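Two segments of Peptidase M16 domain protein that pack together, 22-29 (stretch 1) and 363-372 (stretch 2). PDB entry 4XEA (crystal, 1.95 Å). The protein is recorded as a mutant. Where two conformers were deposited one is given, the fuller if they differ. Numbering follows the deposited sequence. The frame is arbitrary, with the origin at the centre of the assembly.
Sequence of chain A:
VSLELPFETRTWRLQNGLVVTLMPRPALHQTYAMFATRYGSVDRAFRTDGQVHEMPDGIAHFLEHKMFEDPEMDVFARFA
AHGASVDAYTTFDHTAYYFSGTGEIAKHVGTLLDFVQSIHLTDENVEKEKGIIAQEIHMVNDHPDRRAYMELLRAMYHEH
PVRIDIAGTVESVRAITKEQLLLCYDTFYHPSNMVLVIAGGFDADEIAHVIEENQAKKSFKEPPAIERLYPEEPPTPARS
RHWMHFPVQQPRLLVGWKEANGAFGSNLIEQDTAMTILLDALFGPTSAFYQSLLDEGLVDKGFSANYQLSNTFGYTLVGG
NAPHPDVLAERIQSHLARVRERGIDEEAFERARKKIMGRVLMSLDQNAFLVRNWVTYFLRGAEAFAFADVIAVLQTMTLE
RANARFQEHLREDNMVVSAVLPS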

# COMPACT_ATOMS: atom_id res chain seq x y z
N LEU A 22 -21.38 -3.32 13.79
CA LEU A 22 -21.56 -2.28 12.79
C LEU A 22 -20.98 -0.97 13.33
O LEU A 22 -21.19 -0.61 14.49
N MSE A 23 -20.21 -0.28 12.49
CA MSE A 23 -19.63 1.02 12.83
C MSE A 23 -20.01 2.07 11.77
O MSE A 23 -19.20 2.41 10.90
N PRO A 24 -21.25 2.60 11.83
CA PRO A 24 -21.67 3.58 10.83
C PRO A 24 -20.90 4.91 10.95
O PRO A 24 -20.71 5.41 12.04
N ARG A 25 -20.42 5.44 9.82
CA ARG A 25 -19.65 6.69 9.76
C ARG A 25 -20.24 7.44 8.58
O ARG A 25 -19.80 7.25 7.45
N PRO A 26 -21.26 8.29 8.84
CA PRO A 26 -22.11 8.83 7.76
C PRO A 26 -21.41 9.78 6.80
O PRO A 26 -21.89 9.97 5.67
N ALA A 27 -20.29 10.35 7.23
CA ALA A 27 -19.54 11.29 6.39
C ALA A 27 -18.74 10.61 5.26
O ALA A 27 -18.22 11.29 4.38
N LEU A 28 -18.67 9.28 5.27
CA LEU A 28 -17.84 8.54 4.32
C LEU A 28 -18.63 7.92 3.16
O LEU A 28 -19.76 7.52 3.35
N HIS A 29 -18.00 7.86 1.99
CA HIS A 29 -18.58 7.25 0.79
C HIS A 29 -18.44 5.74 0.81
O HIS A 29 -19.31 5.03 0.32
N SER A 363 -4.78 5.07 12.29
CA SER A 363 -5.33 3.85 11.69
C SER A 363 -6.81 3.64 11.99
O SER A 363 -7.50 3.04 11.20
N LEU A 364 -7.29 4.14 13.13
CA LEU A 364 -8.70 4.09 13.49
C LEU A 364 -9.56 5.02 12.61
O LEU A 364 -10.77 4.89 12.61
N ASP A 365 -8.94 5.94 11.88
CA ASP A 365 -9.62 6.64 10.77
C ASP A 365 -10.03 5.76 9.58
O ASP A 365 -10.83 6.21 8.74
N GLN A 366 -9.46 4.56 9.45
CA GLN A 366 -9.59 3.77 8.21
C GLN A 366 -10.62 2.66 8.37
O GLN A 366 -10.47 1.82 9.25
N ASN A 367 -11.64 2.62 7.50
CA ASN A 367 -12.64 1.54 7.56
C ASN A 367 -11.96 0.17 7.56
O ASN A 367 -12.31 -0.65 8.39
N ALA A 368 -11.02 -0.05 6.64
CA ALA A 368 -10.37 -1.37 6.52
C ALA A 368 -9.67 -1.77 7.81
O ALA A 368 -9.81 -2.91 8.27
N PHE A 369 -8.88 -0.89 8.40
CA PHE A 369 -8.24 -1.20 9.69
C PHE A 369 -9.26 -1.52 10.81
O PHE A 369 -9.19 -2.57 11.51
N LEU A 370 -10.24 -0.64 11.00
CA LEU A 370 -11.25 -0.87 12.02
C LEU A 370 -11.87 -2.26 11.90
O LEU A 370 -12.07 -2.98 12.89
N VAL A 371 -12.19 -2.64 10.67
CA VAL A 371 -12.92 -3.88 10.43
C VAL A 371 -12.00 -5.09 10.64
O VAL A 371 -12.31 -5.98 11.42
N ARG A 372 -10.86 -5.09 9.93
CA ARG A 372 -9.88 -6.18 9.97
C ARG A 372 -9.46 -6.48 11.40
O ARG A 372 -9.42 -7.63 11.83

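The contact between the two stretches is small, burying 307 Å² with both sides summed, and it joins parts of the chain at least 339 residues apart in sequence. From stretch 1, the CA-to-CB bonds of Met23, Arg25 and Leu28 point toward the other stretch. Pro24, between the first two, points away and makes no contact. On stretch 2, Leu370 points toward the partner, while Asn367 and Val371 point sideways. The nearest CA atoms are those of Met23 and Leu370, 8.6 Å apart, so the gap between the backbones is spanned by side chains.

The polar contacts centre on Arg25, which has the largest covered area of any residue here, 87 Å². Its rotamer is m, t, p for chi1 to chi3, with chi4 at -156°, and, with the bend at chi3, this side chain carries the guanidinium to the turn that precedes the helix. Three hydrogen bonds follow. NH1 of Arg25 donates to Asp365 O at 2.9 Å (N-H...O angle 143°), and NH2 of Arg25 donates to the same Asp365 O at 3.0 Å (142°), so one carbonyl oxygen is held in a fork between two nitrogens. NH1 of Arg25 also donates to Asn367 OD1 at 2.9 Å, with the straightest angle of the three, 151°. Both acceptors lie at the guanidinium edge, near its plane, where the N-H groups point. Neither is a carboxylate: the CA-to-CB bond of Asp365 points away, both its carboxylate oxygens are hydrogen-bonded elsewhere in the structure, and it is the backbone oxygen that meets the arginine.

Asn367 reaches this site although its CA-to-CB bond is sideways, because chi1 of -72° (m) and chi2 of -33° bring the amide end nearer to stretch 1. With OD1 engaged by Arg25, ND2 hydrogen-bonds to a residue just outside the stretches. Gln366, in the N-cap position, has its CA-to-CB bond pointing away and takes no part in the hydrogen bonding across the contact; Gln366 O accepts from Leu370 N at 3.0 Å, at the start of the helix.

Apolar packing adjoins this polar site. Over one face of the guanidinium lies Leu370, whose CD1 is 3.9 Å from Arg25 NH1; its chi1 is -71° (m) and chi2 162° (t). Leu370 also meets Met23, a selenomethionine in the m, t, m rotamer: Met23 SE is 4.0 Å from Leu370 CB, and Met23 CE is 3.9 Å from the backbone atom Leu370 O. The same methyl, Met23 CE, extends to Val371 CG2 at 4.4 Å, a looser contact matched by the modest 14 Å² covered on Val371, whose chi1 is 167° (t). Leu28, in the m, t rotamer, closes the type I turn that begins at Arg25 and places CD1 3.6 Å from Asn367 ND2, a van der Waals approach against the amide.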

# COMPACT_ATOMS: atom_id res chain seq x y z
CB LEU A 22 -23.03 -2.08 12.43
CG LEU A 22 -23.87 -3.28 11.97
CD1 LEU A 22 -25.37 -2.88 11.77
CD2 LEU A 22 -23.30 -3.93 10.71
CB MSE A 23 -18.10 0.89 12.93
CG MSE A 23 -17.64 0.14 14.17
SE MSE A 23 -15.72 -0.22 14.07
CE MSE A 23 -15.82 -1.85 13.00
CB PRO A 24 -23.17 3.77 11.14
CG PRO A 24 -23.35 3.33 12.56
CD PRO A 24 -22.33 2.25 12.77
CB ARG A 25 -18.15 6.40 9.57
CG ARG A 25 -17.59 5.38 10.58
CD ARG A 25 -16.16 4.93 10.24
NE ARG A 25 -15.21 6.03 10.40
CZ ARG A 25 -14.03 6.14 9.79
NH1 ARG A 25 -13.58 5.20 8.97
NH2 ARG A 25 -13.29 7.23 10.01
CB PRO A 26 -23.24 9.55 8.52
CG PRO A 26 -22.79 9.68 9.94
CD PRO A 26 -21.80 8.56 10.18
CB ALA A 27 -18.59 12.13 7.27
CB LEU A 28 -17.09 7.43 5.04
CG LEU A 28 -16.12 7.87 6.12
CD1 LEU A 28 -15.33 6.63 6.55
CD2 LEU A 28 -15.20 8.98 5.64
CB HIS A 29 -17.89 7.79 -0.48
CG HIS A 29 -18.04 9.28 -0.68
ND1 HIS A 29 -19.21 9.86 -1.13
CD2 HIS A 29 -17.15 10.29 -0.51
CE1 HIS A 29 -19.03 11.17 -1.24
NE2 HIS A 29 -17.79 11.45 -0.88
CB SER A 363 -4.52 2.62 12.11
OG SER A 363 -3.28 2.60 11.44
CB LEU A 364 -8.92 4.49 14.95
CG LEU A 364 -8.27 3.63 16.03
CD1 LEU A 364 -8.47 4.31 17.39
CD2 LEU A 364 -8.88 2.26 16.02
CB ASP A 365 -8.70 7.72 10.18
CG ASP A 365 -8.54 8.92 11.08
OD1 ASP A 365 -9.24 9.01 12.11
OD2 ASP A 365 -7.73 9.80 10.73
CB GLN A 366 -8.26 3.09 7.85
CG GLN A 366 -7.09 4.01 7.46
CD GLN A 366 -7.37 4.81 6.21
OE1 GLN A 366 -7.87 4.26 5.23
NE2 GLN A 366 -7.07 6.11 6.24
CB ASN A 367 -13.61 1.57 6.40
CG ASN A 367 -14.60 2.72 6.48
OD1 ASN A 367 -15.01 3.14 7.56
ND2 ASN A 367 -14.99 3.22 5.33
CB ALA A 368 -9.40 -1.41 5.36
CB PHE A 369 -7.29 -0.07 10.10
CG PHE A 369 -6.63 -0.27 11.45
CD1 PHE A 369 -5.32 -0.79 11.51
CD2 PHE A 369 -7.26 0.10 12.63
CE1 PHE A 369 -4.68 -0.97 12.76
CE2 PHE A 369 -6.63 -0.11 13.89
CZ PHE A 369 -5.32 -0.62 13.92
CB LEU A 370 -12.37 0.18 11.92
CG LEU A 370 -11.99 1.58 12.36
CD1 LEU A 370 -12.99 2.62 11.82
CD2 LEU A 370 -11.87 1.64 13.85
CB VAL A 371 -13.54 -3.88 8.99
CG1 VAL A 371 -14.00 -5.29 8.64
CG2 VAL A 371 -14.72 -2.86 8.90
CB ARG A 372 -8.62 -5.81 9.16
CG ARG A 372 -8.35 -6.65 7.89
CD ARG A 372 -7.03 -6.28 7.19
NE ARG A 372 -6.02 -5.74 8.10
CZ ARG A 372 -5.59 -4.47 8.08
NH1 ARG A 372 -6.07 -3.62 7.18
NH2 ARG A 372 -4.69 -4.06 8.95